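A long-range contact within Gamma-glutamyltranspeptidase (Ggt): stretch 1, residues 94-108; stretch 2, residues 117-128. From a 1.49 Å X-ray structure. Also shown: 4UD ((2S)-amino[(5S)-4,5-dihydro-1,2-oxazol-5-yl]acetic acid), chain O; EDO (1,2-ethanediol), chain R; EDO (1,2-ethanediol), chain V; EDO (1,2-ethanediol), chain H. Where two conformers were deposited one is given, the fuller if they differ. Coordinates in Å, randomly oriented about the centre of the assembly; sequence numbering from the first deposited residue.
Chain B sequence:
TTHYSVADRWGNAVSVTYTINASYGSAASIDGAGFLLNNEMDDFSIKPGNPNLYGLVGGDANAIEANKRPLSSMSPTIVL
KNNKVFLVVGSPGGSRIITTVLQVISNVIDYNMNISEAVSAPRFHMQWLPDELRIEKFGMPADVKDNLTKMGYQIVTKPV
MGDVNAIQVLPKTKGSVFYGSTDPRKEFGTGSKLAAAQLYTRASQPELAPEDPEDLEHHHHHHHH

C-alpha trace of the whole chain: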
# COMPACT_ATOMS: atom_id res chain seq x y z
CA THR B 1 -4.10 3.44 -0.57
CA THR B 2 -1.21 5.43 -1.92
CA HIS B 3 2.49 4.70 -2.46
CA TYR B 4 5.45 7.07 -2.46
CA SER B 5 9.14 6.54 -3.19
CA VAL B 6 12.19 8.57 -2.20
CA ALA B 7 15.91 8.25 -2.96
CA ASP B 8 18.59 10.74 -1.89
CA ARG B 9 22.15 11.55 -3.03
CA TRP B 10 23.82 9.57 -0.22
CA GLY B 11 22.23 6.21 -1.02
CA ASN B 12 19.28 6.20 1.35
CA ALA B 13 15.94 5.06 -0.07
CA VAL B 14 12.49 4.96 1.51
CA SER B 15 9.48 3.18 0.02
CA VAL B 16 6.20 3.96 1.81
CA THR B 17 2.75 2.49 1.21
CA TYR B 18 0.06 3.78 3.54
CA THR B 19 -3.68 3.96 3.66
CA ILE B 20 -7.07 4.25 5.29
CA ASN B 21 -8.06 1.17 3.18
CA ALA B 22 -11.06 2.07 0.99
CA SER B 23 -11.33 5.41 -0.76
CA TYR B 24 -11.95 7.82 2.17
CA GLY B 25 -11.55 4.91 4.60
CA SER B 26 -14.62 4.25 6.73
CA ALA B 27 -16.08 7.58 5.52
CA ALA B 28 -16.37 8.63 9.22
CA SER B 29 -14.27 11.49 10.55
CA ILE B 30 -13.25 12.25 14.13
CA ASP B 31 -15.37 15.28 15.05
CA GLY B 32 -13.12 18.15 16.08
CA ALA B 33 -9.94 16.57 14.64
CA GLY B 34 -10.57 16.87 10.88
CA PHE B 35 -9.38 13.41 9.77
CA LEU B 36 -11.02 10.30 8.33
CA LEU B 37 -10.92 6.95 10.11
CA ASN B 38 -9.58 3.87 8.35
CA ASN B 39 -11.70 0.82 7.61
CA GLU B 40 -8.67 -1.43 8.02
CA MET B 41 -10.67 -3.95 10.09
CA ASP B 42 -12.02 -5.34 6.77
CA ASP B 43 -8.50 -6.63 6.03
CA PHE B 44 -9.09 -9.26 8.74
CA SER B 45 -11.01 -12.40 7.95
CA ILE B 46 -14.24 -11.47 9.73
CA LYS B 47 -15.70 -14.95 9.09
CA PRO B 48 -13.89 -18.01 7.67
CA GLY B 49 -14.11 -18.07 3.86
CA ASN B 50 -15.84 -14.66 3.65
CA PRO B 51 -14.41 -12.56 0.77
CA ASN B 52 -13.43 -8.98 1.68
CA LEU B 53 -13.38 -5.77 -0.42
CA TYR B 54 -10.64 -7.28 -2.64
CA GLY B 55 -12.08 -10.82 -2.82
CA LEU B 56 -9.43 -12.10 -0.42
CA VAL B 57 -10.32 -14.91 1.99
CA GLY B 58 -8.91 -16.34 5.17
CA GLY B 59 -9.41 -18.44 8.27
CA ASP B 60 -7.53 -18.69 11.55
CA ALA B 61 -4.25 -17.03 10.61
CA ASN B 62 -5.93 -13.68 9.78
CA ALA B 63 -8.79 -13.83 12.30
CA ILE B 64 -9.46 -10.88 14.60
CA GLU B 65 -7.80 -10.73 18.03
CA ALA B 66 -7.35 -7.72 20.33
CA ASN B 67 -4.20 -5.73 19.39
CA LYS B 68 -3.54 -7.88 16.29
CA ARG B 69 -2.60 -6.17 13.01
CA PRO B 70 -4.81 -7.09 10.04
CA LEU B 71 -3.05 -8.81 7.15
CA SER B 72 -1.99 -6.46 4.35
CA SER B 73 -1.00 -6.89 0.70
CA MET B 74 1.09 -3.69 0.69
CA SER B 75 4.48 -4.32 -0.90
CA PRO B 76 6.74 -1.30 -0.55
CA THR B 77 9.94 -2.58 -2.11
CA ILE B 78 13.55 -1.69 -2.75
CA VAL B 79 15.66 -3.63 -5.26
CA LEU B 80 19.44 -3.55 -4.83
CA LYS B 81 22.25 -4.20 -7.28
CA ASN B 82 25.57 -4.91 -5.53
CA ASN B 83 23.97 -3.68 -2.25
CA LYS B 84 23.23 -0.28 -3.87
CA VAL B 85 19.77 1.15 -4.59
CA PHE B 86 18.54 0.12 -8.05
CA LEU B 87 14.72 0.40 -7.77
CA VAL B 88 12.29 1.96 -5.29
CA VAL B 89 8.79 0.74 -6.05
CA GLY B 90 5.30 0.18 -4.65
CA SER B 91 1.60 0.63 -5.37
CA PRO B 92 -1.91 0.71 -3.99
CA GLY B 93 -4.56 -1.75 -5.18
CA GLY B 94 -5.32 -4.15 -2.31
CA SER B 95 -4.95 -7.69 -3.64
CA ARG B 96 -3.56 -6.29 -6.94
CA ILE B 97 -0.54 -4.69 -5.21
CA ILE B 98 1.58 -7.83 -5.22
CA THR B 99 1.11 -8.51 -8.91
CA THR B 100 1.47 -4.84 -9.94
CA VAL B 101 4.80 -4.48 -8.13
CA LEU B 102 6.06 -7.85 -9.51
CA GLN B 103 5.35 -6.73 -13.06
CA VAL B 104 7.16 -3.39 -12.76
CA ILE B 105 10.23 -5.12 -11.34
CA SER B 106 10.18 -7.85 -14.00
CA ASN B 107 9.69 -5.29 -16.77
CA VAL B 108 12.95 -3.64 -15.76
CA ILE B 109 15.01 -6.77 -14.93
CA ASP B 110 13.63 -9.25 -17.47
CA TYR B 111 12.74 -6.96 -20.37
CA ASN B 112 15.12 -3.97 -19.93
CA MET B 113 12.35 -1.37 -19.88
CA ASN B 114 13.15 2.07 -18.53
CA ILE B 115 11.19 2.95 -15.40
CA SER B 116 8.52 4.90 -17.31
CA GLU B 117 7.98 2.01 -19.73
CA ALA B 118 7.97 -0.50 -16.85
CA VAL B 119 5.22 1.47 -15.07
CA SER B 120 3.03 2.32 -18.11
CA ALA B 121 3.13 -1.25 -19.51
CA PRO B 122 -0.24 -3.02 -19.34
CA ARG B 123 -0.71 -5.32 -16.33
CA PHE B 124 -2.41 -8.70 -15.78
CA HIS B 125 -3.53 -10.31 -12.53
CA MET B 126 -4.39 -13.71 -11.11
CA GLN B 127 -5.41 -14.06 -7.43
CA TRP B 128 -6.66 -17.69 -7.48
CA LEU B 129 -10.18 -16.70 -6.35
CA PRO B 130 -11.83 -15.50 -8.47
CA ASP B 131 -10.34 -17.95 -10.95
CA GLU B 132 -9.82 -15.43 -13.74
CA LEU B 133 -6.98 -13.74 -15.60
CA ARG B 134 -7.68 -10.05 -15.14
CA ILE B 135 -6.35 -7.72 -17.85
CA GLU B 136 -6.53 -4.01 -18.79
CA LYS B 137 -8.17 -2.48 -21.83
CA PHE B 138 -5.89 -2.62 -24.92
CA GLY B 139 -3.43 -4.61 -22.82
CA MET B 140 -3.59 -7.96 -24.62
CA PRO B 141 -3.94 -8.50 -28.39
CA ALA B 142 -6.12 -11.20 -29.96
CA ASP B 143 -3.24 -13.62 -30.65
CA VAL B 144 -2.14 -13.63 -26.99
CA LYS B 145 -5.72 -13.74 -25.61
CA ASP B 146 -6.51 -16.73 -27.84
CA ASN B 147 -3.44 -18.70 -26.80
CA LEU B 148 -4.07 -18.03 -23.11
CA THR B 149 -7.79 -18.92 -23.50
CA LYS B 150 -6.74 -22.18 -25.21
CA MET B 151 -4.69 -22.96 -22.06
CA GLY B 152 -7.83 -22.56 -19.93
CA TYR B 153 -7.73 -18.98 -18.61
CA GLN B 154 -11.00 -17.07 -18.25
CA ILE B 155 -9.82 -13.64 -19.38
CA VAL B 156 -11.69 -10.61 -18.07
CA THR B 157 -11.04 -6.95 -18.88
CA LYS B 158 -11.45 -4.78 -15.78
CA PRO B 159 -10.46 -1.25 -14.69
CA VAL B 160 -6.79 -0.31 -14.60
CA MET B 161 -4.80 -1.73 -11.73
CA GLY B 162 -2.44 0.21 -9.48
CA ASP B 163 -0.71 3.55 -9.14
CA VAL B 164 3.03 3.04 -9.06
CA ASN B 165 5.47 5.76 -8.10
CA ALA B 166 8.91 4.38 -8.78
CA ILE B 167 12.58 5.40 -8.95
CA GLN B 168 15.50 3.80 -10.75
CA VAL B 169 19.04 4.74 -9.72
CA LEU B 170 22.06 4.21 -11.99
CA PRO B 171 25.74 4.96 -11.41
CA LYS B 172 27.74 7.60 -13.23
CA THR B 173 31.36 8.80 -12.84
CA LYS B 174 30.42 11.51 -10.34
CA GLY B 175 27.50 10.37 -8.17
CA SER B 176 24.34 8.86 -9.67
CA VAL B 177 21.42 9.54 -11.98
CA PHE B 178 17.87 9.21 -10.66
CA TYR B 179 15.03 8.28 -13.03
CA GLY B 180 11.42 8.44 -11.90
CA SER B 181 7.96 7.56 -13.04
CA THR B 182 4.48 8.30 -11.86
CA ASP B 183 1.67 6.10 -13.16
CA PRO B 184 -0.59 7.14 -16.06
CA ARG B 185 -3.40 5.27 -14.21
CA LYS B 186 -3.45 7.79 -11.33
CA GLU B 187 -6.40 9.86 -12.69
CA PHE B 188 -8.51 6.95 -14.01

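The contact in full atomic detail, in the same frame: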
# COMPACT_ATOMS: atom_id res chain seq x y z
N GLY B 94 -4.92 -2.99 -3.11
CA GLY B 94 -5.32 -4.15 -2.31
C GLY B 94 -4.66 -5.43 -2.81
O GLY B 94 -3.45 -5.51 -2.91
N SER B 95 -5.48 -6.43 -3.13
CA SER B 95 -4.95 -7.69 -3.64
C SER B 95 -4.08 -7.54 -4.90
O SER B 95 -3.20 -8.37 -5.15
CB SER B 95 -6.11 -8.61 -3.96
OG SER B 95 -6.97 -7.96 -4.89
N ARG B 96 -4.31 -6.49 -5.69
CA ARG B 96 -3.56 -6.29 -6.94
C ARG B 96 -2.16 -5.72 -6.71
O ARG B 96 -1.36 -5.69 -7.63
CB ARG B 96 -4.33 -5.38 -7.92
CG ARG B 96 -5.41 -6.08 -8.72
CD ARG B 96 -6.63 -6.46 -7.93
NE ARG B 96 -7.33 -5.30 -7.37
CZ ARG B 96 -8.51 -5.37 -6.75
NH1 ARG B 96 -9.16 -6.53 -6.63
NH2 ARG B 96 -9.07 -4.27 -6.28
N ILE B 97 -1.85 -5.29 -5.48
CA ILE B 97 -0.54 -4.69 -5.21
C ILE B 97 0.59 -5.63 -5.58
O ILE B 97 1.54 -5.24 -6.26
CB ILE B 97 -0.39 -4.27 -3.75
CG1 ILE B 97 -1.33 -3.10 -3.45
CG2 ILE B 97 1.07 -3.88 -3.45
CD1 ILE B 97 -1.36 -2.71 -2.00
N ILE B 98 0.48 -6.88 -5.12
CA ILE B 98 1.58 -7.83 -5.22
C ILE B 98 1.92 -8.04 -6.69
O ILE B 98 3.10 -8.01 -7.08
CB ILE B 98 1.23 -9.18 -4.57
CG1 ILE B 98 0.94 -8.98 -3.08
CG2 ILE B 98 2.35 -10.18 -4.79
CD1 ILE B 98 0.28 -10.16 -2.43
N THR B 99 0.88 -8.22 -7.50
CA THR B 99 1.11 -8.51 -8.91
C THR B 99 1.56 -7.26 -9.69
O THR B 99 2.40 -7.34 -10.59
CB THR B 99 -0.14 -9.17 -9.54
OG1 THR B 99 -1.27 -8.29 -9.42
CG2 THR B 99 -0.44 -10.52 -8.85
N THR B 100 1.03 -6.09 -9.32
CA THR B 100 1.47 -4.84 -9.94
C THR B 100 2.96 -4.60 -9.71
O THR B 100 3.71 -4.34 -10.66
CB THR B 100 0.65 -3.64 -9.40
OG1 THR B 100 -0.65 -3.64 -10.01
CG2 THR B 100 1.33 -2.31 -9.71
N VAL B 101 3.40 -4.75 -8.46
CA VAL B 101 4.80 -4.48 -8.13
C VAL B 101 5.74 -5.50 -8.82
O VAL B 101 6.77 -5.13 -9.37
CB VAL B 101 5.02 -4.42 -6.59
CG1 VAL B 101 6.50 -4.36 -6.25
CG2 VAL B 101 4.28 -3.20 -5.99
N LEU B 102 5.34 -6.78 -8.80
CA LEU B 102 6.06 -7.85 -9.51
C LEU B 102 6.31 -7.50 -10.97
O LEU B 102 7.41 -7.67 -11.49
CB LEU B 102 5.23 -9.16 -9.41
CG LEU B 102 5.55 -10.47 -10.14
CD1 LEU B 102 5.25 -10.42 -11.61
CD2 LEU B 102 6.97 -10.87 -9.87
N GLN B 103 5.28 -7.00 -11.63
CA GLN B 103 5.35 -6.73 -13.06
C GLN B 103 6.30 -5.58 -13.36
O GLN B 103 7.10 -5.67 -14.30
CB GLN B 103 3.93 -6.51 -13.63
CG GLN B 103 3.18 -7.83 -13.76
CD GLN B 103 1.71 -7.67 -14.09
OE1 GLN B 103 1.32 -7.69 -15.27
NE2 GLN B 103 0.88 -7.51 -13.05
N VAL B 104 6.26 -4.53 -12.55
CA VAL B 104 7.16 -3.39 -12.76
C VAL B 104 8.61 -3.84 -12.62
O VAL B 104 9.47 -3.53 -13.46
CB VAL B 104 6.85 -2.22 -11.80
CG1 VAL B 104 7.91 -1.11 -11.92
CG2 VAL B 104 5.46 -1.66 -12.07
N ILE B 105 8.89 -4.60 -11.56
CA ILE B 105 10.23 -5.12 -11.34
C ILE B 105 10.72 -6.02 -12.48
O ILE B 105 11.84 -5.87 -12.97
CB ILE B 105 10.34 -5.86 -9.99
CG1 ILE B 105 10.12 -4.88 -8.83
CG2 ILE B 105 11.70 -6.56 -9.87
CD1 ILE B 105 10.03 -5.53 -7.47
N SER B 106 9.87 -6.95 -12.90
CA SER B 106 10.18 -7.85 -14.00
C SER B 106 10.39 -7.08 -15.29
O SER B 106 11.29 -7.40 -16.07
CB SER B 106 9.05 -8.87 -14.18
OG SER B 106 9.21 -9.67 -15.35
N ASN B 107 9.55 -6.07 -15.54
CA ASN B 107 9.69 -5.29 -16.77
C ASN B 107 11.07 -4.64 -16.88
O ASN B 107 11.65 -4.58 -17.96
CB ASN B 107 8.59 -4.23 -16.86
CG ASN B 107 7.22 -4.82 -17.19
OD1 ASN B 107 7.12 -5.96 -17.67
ND2 ASN B 107 6.16 -4.04 -16.93
N VAL B 108 11.59 -4.13 -15.77
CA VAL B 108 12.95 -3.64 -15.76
C VAL B 108 13.99 -4.77 -15.91
O VAL B 108 14.86 -4.72 -16.79
CB VAL B 108 13.26 -2.82 -14.49
CG1 VAL B 108 14.75 -2.39 -14.47
CG2 VAL B 108 12.33 -1.62 -14.40
N GLU B 117 8.52 3.13 -18.96
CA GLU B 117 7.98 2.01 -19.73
C GLU B 117 7.49 0.89 -18.79
O GLU B 117 6.39 0.33 -18.97
CB GLU B 117 9.03 1.47 -20.68
CG GLU B 117 9.40 2.43 -21.81
CD GLU B 117 10.65 2.02 -22.57
OE1 GLU B 117 11.59 1.43 -21.98
OE2 GLU B 117 10.71 2.28 -23.79
N ALA B 118 8.31 0.56 -17.80
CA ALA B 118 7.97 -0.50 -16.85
C ALA B 118 6.67 -0.22 -16.11
O ALA B 118 5.90 -1.14 -15.82
CB ALA B 118 9.11 -0.73 -15.86
N VAL B 119 6.45 1.06 -15.76
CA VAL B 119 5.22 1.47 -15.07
C VAL B 119 3.98 1.56 -16.01
O VAL B 119 2.89 1.10 -15.65
CB VAL B 119 5.42 2.80 -14.32
CG1 VAL B 119 4.10 3.37 -13.79
CG2 VAL B 119 6.43 2.62 -13.17
N SER B 120 4.15 2.15 -17.19
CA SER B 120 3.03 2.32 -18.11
C SER B 120 2.54 1.00 -18.72
O SER B 120 1.37 0.87 -19.07
CB SER B 120 3.40 3.28 -19.23
OG SER B 120 3.54 4.60 -18.74
N ALA B 121 3.45 0.03 -18.84
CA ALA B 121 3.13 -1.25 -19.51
C ALA B 121 1.86 -1.88 -18.94
O ALA B 121 1.67 -1.90 -17.71
CB ALA B 121 4.29 -2.22 -19.37
N PRO B 122 0.97 -2.37 -19.82
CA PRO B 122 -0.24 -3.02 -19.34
C PRO B 122 0.05 -4.18 -18.38
O PRO B 122 1.06 -4.86 -18.51
CB PRO B 122 -0.88 -3.54 -20.63
CG PRO B 122 -0.52 -2.48 -21.63
CD PRO B 122 0.92 -2.15 -21.28
N ARG B 123 -0.87 -4.37 -17.43
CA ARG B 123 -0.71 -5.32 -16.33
C ARG B 123 -1.79 -6.39 -16.40
O ARG B 123 -2.90 -6.12 -16.85
CB ARG B 123 -0.83 -4.59 -14.99
CG ARG B 123 0.37 -3.72 -14.69
CD ARG B 123 0.09 -2.70 -13.55
NE ARG B 123 1.16 -1.70 -13.56
CZ ARG B 123 1.14 -0.52 -12.99
NH1 ARG B 123 0.07 -0.09 -12.32
NH2 ARG B 123 2.19 0.27 -13.11
N PHE B 124 -1.44 -7.61 -15.96
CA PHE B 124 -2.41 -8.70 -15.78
C PHE B 124 -2.41 -9.11 -14.32
O PHE B 124 -1.56 -8.68 -13.54
CB PHE B 124 -2.12 -9.90 -16.69
CG PHE B 124 -0.79 -10.56 -16.44
CD1 PHE B 124 -0.67 -11.59 -15.51
CD2 PHE B 124 0.33 -10.11 -17.09
CE1 PHE B 124 0.57 -12.18 -15.27
CE2 PHE B 124 1.57 -10.67 -16.85
CZ PHE B 124 1.70 -11.71 -15.93
N HIS B 125 -3.37 -9.93 -13.93
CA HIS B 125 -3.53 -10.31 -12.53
C HIS B 125 -4.27 -11.63 -12.40
O HIS B 125 -5.28 -11.85 -13.06
CB HIS B 125 -4.26 -9.17 -11.81
CG HIS B 125 -4.63 -9.45 -10.39
ND1 HIS B 125 -3.71 -9.46 -9.37
CD2 HIS B 125 -5.84 -9.71 -9.82
CE1 HIS B 125 -4.33 -9.72 -8.23
NE2 HIS B 125 -5.62 -9.87 -8.47
N MET B 126 -3.75 -12.48 -11.53
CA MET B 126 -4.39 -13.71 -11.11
C MET B 126 -4.27 -13.80 -9.59
O MET B 126 -3.17 -13.71 -9.06
CB MET B 126 -3.71 -14.90 -11.80
CG MET B 126 -3.93 -16.28 -11.18
SD MET B 126 -5.62 -16.85 -11.11
CE MET B 126 -5.95 -17.23 -12.84
N GLN B 127 -5.40 -13.94 -8.90
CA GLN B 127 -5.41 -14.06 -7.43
C GLN B 127 -6.11 -15.32 -6.94
O GLN B 127 -6.54 -15.39 -5.78
CB GLN B 127 -6.02 -12.81 -6.77
CG GLN B 127 -7.45 -12.51 -7.10
CD GLN B 127 -7.98 -11.33 -6.30
OE1 GLN B 127 -7.50 -10.19 -6.43
NE2 GLN B 127 -8.98 -11.59 -5.45
N TRP B 128 -6.19 -16.33 -7.81
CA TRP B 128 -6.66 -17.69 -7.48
C TRP B 128 -8.19 -17.73 -7.33
O TRP B 128 -8.86 -18.45 -8.07
CB TRP B 128 -5.88 -18.25 -6.28
CG TRP B 128 -6.46 -19.41 -5.52
CD1 TRP B 128 -6.54 -20.71 -5.93
CD2 TRP B 128 -7.01 -19.37 -4.21
NE1 TRP B 128 -7.12 -21.48 -4.94
CE2 TRP B 128 -7.43 -20.67 -3.88
CE3 TRP B 128 -7.21 -18.34 -3.28
CZ2 TRP B 128 -8.02 -20.98 -2.66
CZ3 TRP B 128 -7.80 -18.65 -2.07
CH2 TRP B 128 -8.19 -19.95 -1.77
C3 4UD O . -4.60 0.06 -0.64
C4 4UD O . -4.50 -1.41 1.02
C5 4UD O . -5.49 -0.40 0.46
C6 4UD O . -5.12 -2.62 1.74
C8 4UD O . -3.97 -3.43 2.28
O9 4UD O . -3.44 -3.14 3.33
O10 4UD O . -3.51 -4.51 1.61
N7 4UD O . -5.96 -2.18 2.86
O2 4UD O . -3.78 -1.91 -0.11
N1 4UD O . -3.69 -0.83 -0.89
C1 EDO R . -1.27 -7.33 -19.94
O1 EDO R . -0.80 -8.66 -20.22
C2 EDO R . -2.80 -7.31 -19.89
O2 EDO R . -3.35 -6.02 -19.55
C1 EDO V . 6.40 -11.50 -16.17
O1 EDO V . 6.67 -10.09 -16.19
C2 EDO V . 5.28 -11.88 -17.13
O2 EDO V . 5.75 -11.75 -18.47
C1 EDO H . 2.00 7.06 -22.46
O1 EDO H . 1.03 8.10 -22.23
C2 EDO H . 2.53 6.51 -21.13
O2 EDO H . 3.78 7.13 -20.73
O HOH W 1 2.84 -7.46 -17.49
O HOH W 2 3.31 -4.66 -16.77

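A helix that runs through Val108 and onward packs along one flank against a short helical end and the extended segment that follows it, in a contact held by side-chain hydrogen bonds over most of its length and by small apolar side chains at the far end. The nearest CA pairs run in opposite senses along the two stretches, from Ser95 CA and Gln127 CA, 7.4 Å apart, to Val104 CA and Ala118 CA, 5.1 Å apart, so the second stretch passes antiparallel to the helix and comes closest where an alanine faces it. Ser95, Thr99, Gln103 and Asn107, spaced four apart and therefore on one face, all point toward the other stretch, and each makes a hydrogen bond to it.

Gln103 is the central clamp. Its OE1 accepts from the backbone N of Phe124 at 2.8 Å and its NE2 donates to Phe124 O, also at 2.8 Å, so one amide serves both polar backbone atoms of a residue in non-helical chain. The same NE2 donates to Thr99 O at 2.9 Å, which ties the amide back to its own helix, while Gln103 OE1 also lies over one face of the Phe124 ring, 3.2 Å from CD2.

One turn earlier, Thr99 OG1 and His125 ND1 are hydrogen-bonded at 2.7 Å, with the hydroxyl near the plane of the ring. The other ring nitrogen, His125 NE2, donates to Gln127 OE1 at 2.8 Å; that oxygen also accepts from Ser95 OG at 2.8 Å, linking the start of stretch 1 to the end of stretch 2. The imidazole is thus held by both nitrogens, and Arg96 covers one of its faces: CG sits 3.6 Å from the His125 ring centroid, almost exactly on the ring normal, in a CH-pi contact.

Arg123 reaches back beside the helix, with Thr100 CG2 over one face of its guanidinium, 3.7 Å from Arg123 NH1. Both terminal nitrogens are hydrogen-bonded elsewhere in the structure.

At the other end, Asn107 ND2 donates to Ala118 O at 3.1 Å, and also to the oxygen of water 2 at 2.9 Å; the oxygen of water 2 also lies 2.9 Å from Pro122 O, so it bridges the helix to the extended chain just after Ala121. Here the packing is apolar: Ala118 CB lies 3.6 Å from Val108 CG2 and 4.1 Å from Val104 CG1, and Val104 CG1 is 4.2 Å from Val119 CG2. The methyl of Ala118 also approaches backbone, its CB being 3.7 Å from Val104 O, which shows how closely the two helices meet.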